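Local coordinates for protein eukaryotic Translation Initiation 4E (Schistosoma mansoni, PDB 3HXI) that binds the 7-methylguanosine cap of mRNA for translation initiation and is bound by the inhibitory 4E-BP peptide, at residues Gly109-Thr114 / Lys156-Leu161. Sequence-based numbering, arbitrary orientation.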
ATOM      1  N   GLY A 109     -10.472   5.010   1.755  1.00 16.26           N
ATOM      2  CA  GLY A 109     -11.326   6.016   2.388  1.00 17.36           C
ATOM      3  C   GLY A 109     -10.772   7.422   2.212  1.00 18.05           C
ATOM      4  O   GLY A 109     -11.425   8.397   2.609  1.00 17.69           O
ATOM      5  N   SER A 110      -9.565   7.526   1.641  1.00 18.58           N
ATOM      6  CA  SER A 110      -8.845   8.804   1.480  1.00 19.49           C
ATOM      7  C   SER A 110      -8.848   9.632   2.766  1.00 21.48           C
ATOM      8  O   SER A 110      -9.144  10.829   2.741  1.00 23.03           O
ATOM      9  CB  SER A 110      -9.427   9.622   0.309  1.00 20.67           C
ATOM     10  OG  SER A 110      -8.586  10.727  -0.017  1.00 19.86           O
ATOM     11  N   ASP A 111      -8.505   9.004   3.888  1.00 21.79           N
ATOM     12  CA  ASP A 111      -8.647   9.667   5.189  1.00 22.78           C
ATOM     13  C   ASP A 111      -7.394  10.465   5.569  1.00 22.63           C
ATOM     14  O   ASP A 111      -6.823  10.288   6.647  1.00 23.64           O
ATOM     15  CB  ASP A 111      -9.060   8.686   6.301  1.00 22.46           C
ATOM     16  CG  ASP A 111      -9.690   9.398   7.483  1.00 24.25           C
ATOM     17  OD1 ASP A 111     -10.180  10.531   7.278  1.00 25.69           O
ATOM     18  OD2 ASP A 111      -9.698   8.841   8.600  1.00 24.33           O
ATOM     19  N   TRP A 112      -6.974  11.318   4.634  1.00 22.72           N
ATOM     20  CA  TRP A 112      -5.831  12.216   4.778  1.00 23.02           C
ATOM     21  C   TRP A 112      -6.420  13.573   5.068  1.00 23.86           C
ATOM     22  O   TRP A 112      -7.530  13.855   4.637  1.00 24.59           O
ATOM     23  CB  TRP A 112      -5.037  12.303   3.458  1.00 21.48           C
ATOM     24  CG  TRP A 112      -4.716  10.958   2.886  1.00 20.22           C
ATOM     25  CD1 TRP A 112      -5.374  10.313   1.871  1.00 18.63           C
ATOM     26  CD2 TRP A 112      -3.690  10.063   3.330  1.00 20.24           C
ATOM     27  NE1 TRP A 112      -4.805   9.090   1.642  1.00 18.80           N
ATOM     28  CE2 TRP A 112      -3.776   8.900   2.523  1.00 19.14           C
ATOM     29  CE3 TRP A 112      -2.700  10.133   4.321  1.00 17.66           C
ATOM     30  CZ2 TRP A 112      -2.910   7.803   2.682  1.00 18.63           C
ATOM     31  CZ3 TRP A 112      -1.842   9.037   4.489  1.00 19.34           C
ATOM     32  CH2 TRP A 112      -1.944   7.894   3.660  1.00 19.17           C
ATOM     33  N   ASP A 113      -5.671  14.420   5.763  1.00 24.54           N
ATOM     34  CA  ASP A 113      -6.161  15.758   6.090  1.00 26.14           C
ATOM     35  C   ASP A 113      -6.456  16.617   4.849  1.00 26.88           C
ATOM     36  O   ASP A 113      -7.468  17.335   4.819  1.00 27.79           O
ATOM     37  CB  ASP A 113      -5.206  16.465   7.058  1.00 26.17           C
ATOM     38  CG  ASP A 113      -5.240  15.873   8.480  1.00 29.63           C
ATOM     39  OD1 ASP A 113      -6.235  15.206   8.851  1.00 33.14           O
ATOM     40  OD2 ASP A 113      -4.265  16.092   9.242  1.00 33.57           O
ATOM     41  N   THR A 114      -5.607  16.512   3.821  1.00 26.61           N
ATOM     42  CA  THR A 114      -5.626  17.425   2.675  1.00 27.06           C
ATOM     43  C   THR A 114      -5.739  16.703   1.335  1.00 26.73           C
ATOM     44  O   THR A 114      -5.280  15.568   1.199  1.00 27.07           O
ATOM     45  CB  THR A 114      -4.348  18.306   2.655  1.00 26.87           C
ATOM     46  OG1 THR A 114      -3.219  17.492   2.340  1.00 27.17           O
ATOM     47  CG2 THR A 114      -4.101  18.949   4.012  1.00 29.39           C
ATOM     48  N   LYS A 156       1.567   5.999  10.444  1.00 17.89           N
ATOM     49  CA  LYS A 156       2.011   5.496  11.749  1.00 20.22           C
ATOM     50  C   LYS A 156       0.874   5.535  12.746  1.00 20.75           C
ATOM     51  O   LYS A 156       0.699   4.605  13.543  1.00 22.43           O
ATOM     52  CB  LYS A 156       3.203   6.286  12.308  1.00 21.76           C
ATOM     53  CG  LYS A 156       4.444   6.216  11.461  1.00 23.32           C
ATOM     54  CD  LYS A 156       5.704   6.507  12.273  1.00 30.05           C
ATOM     55  CE  LYS A 156       6.176   5.280  13.049  1.00 32.62           C
ATOM     56  NZ  LYS A 156       7.174   5.686  14.070  1.00 34.21           N
ATOM     57  N   GLU A 157       0.092   6.609  12.692  1.00 20.65           N
ATOM     58  CA  GLU A 157      -1.059   6.760  13.587  1.00 21.00           C
ATOM     59  C   GLU A 157      -2.059   5.653  13.337  1.00 20.00           C
ATOM     60  O   GLU A 157      -2.430   4.936  14.257  1.00 19.49           O
ATOM     61  CB  GLU A 157      -1.713   8.121  13.406  1.00 21.03           C
ATOM     62  CG  GLU A 157      -0.888   9.263  13.977  1.00 26.97           C
ATOM     63  CD  GLU A 157      -1.353  10.638  13.512  1.00 32.64           C
ATOM     64  OE1 GLU A 157      -2.267  10.716  12.657  1.00 33.36           O
ATOM     65  OE2 GLU A 157      -0.792  11.648  13.999  1.00 36.33           O
ATOM     66  N   ARG A 158      -2.450   5.479  12.079  1.00 19.32           N
ATOM     67  CA  ARG A 158      -3.523   4.553  11.758  1.00 19.75           C
ATOM     68  C   ARG A 158      -3.102   3.104  11.970  1.00 19.30           C
ATOM     69  O   ARG A 158      -3.917   2.272  12.377  1.00 19.89           O
ATOM     70  CB  ARG A 158      -4.046   4.769  10.330  1.00 19.36           C
ATOM     71  CG  ARG A 158      -4.800   6.072  10.125  1.00 21.37           C
ATOM     72  CD  ARG A 158      -6.176   6.100  10.806  1.00 24.31           C
ATOM     73  NE  ARG A 158      -6.842   7.365  10.480  1.00 28.24           N
ATOM     74  CZ  ARG A 158      -6.635   8.536  11.098  1.00 28.89           C
ATOM     75  NH1 ARG A 158      -5.786   8.648  12.120  1.00 27.37           N
ATOM     76  NH2 ARG A 158      -7.284   9.615  10.683  1.00 30.66           N
ATOM     77  N   LEU A 159      -1.827   2.814  11.716  1.00 18.73           N
ATOM     78  CA  LEU A 159      -1.304   1.459  11.891  1.00 18.18           C
ATOM     79  C   LEU A 159      -0.764   1.194  13.294  1.00 18.60           C
ATOM     80  O   LEU A 159      -0.378   0.069  13.605  1.00 17.82           O
ATOM     81  CB  LEU A 159      -0.291   1.126  10.811  1.00 18.57           C
ATOM     82  CG  LEU A 159      -0.855   0.663   9.463  1.00 17.85           C
ATOM     83  CD1 LEU A 159      -1.873   1.655   8.842  1.00 21.55           C
ATOM     84  CD2 LEU A 159       0.292   0.421   8.503  1.00 17.05           C
ATOM     85  N   GLU A 160      -0.783   2.236  14.138  1.00 19.62           N
ATOM     86  CA  GLU A 160      -0.334   2.154  15.532  1.00 21.46           C
ATOM     87  C   GLU A 160       1.104   1.621  15.581  1.00 21.80           C
ATOM     88  O   GLU A 160       1.437   0.717  16.357  1.00 21.19           O
ATOM     89  CB  GLU A 160      -1.299   1.302  16.383  1.00 21.26           C
ATOM     90  CG  GLU A 160      -2.774   1.734  16.257  1.00 22.98           C
ATOM     91  CD  GLU A 160      -3.716   1.022  17.224  1.00 25.87           C
ATOM     92  OE1 GLU A 160      -3.291   0.087  17.930  1.00 30.21           O
ATOM     93  OE2 GLU A 160      -4.903   1.412  17.286  1.00 31.33           O
ATOM     94  N   LEU A 161       1.946   2.199  14.726  1.00 21.95           N
ATOM     95  CA  LEU A 161       3.331   1.773  14.581  1.00 23.23           C
ATOM     96  C   LEU A 161       4.248   2.431  15.591  1.00 24.19           C
ATOM     97  O   LEU A 161       4.126   3.618  15.887  1.00 23.49           O
ATOM     98  CB  LEU A 161       3.857   2.088  13.182  1.00 23.09           C
ATOM     99  CG  LEU A 161       3.116   1.542  11.971  1.00 22.39           C
ATOM    100  CD1 LEU A 161       3.843   1.969  10.696  1.00 23.87           C
ATOM    101  CD2 LEU A 161       2.983   0.011  12.008  1.00 26.23           C
TER
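Arg-158 NH2 meets Asp-111 OD2 from above the carboxylate plane, 62° out of it, in the one salt bridge between the two segments. Within the eIF4E fold, an antiparallel sheet backed by helices, the bridge joins the loop between helices 96-108 and 115-120 to helix 145-159. On the arginine side the oxygen sits at the guanidinium edge, close to its plane. The bond from NH2 of Arg-158 to OD2 of Asp-111 is fairly straight, with an N-H...O angle of 160°, but 3.3 Å is long for one. The backbones stay apart, with CA of Asp-111 and CA of Arg-158 at 9.8 Å. Both side chains cross the gap. The Arg-158 chain bends at chi2 (-71°) and the two meet at about a right angle. Asp-111 is the centre of an inverse gamma turn. Arg-154, on the same helix as Arg-158, bonds Asp-111 O and pairs with Asp-113, a second link from helix to loop. It also pairs with Glu-157 on its own helix. The loop lies beside the bound 4E-BP peptide: Ser-110 OG and Trp-112 O each hydrogen-bond a basic side chain of the peptide, and Asp-111 packs on an apolar one. Arg-158 NE lies farther from Asp-111 OD2, at 3.7 Å.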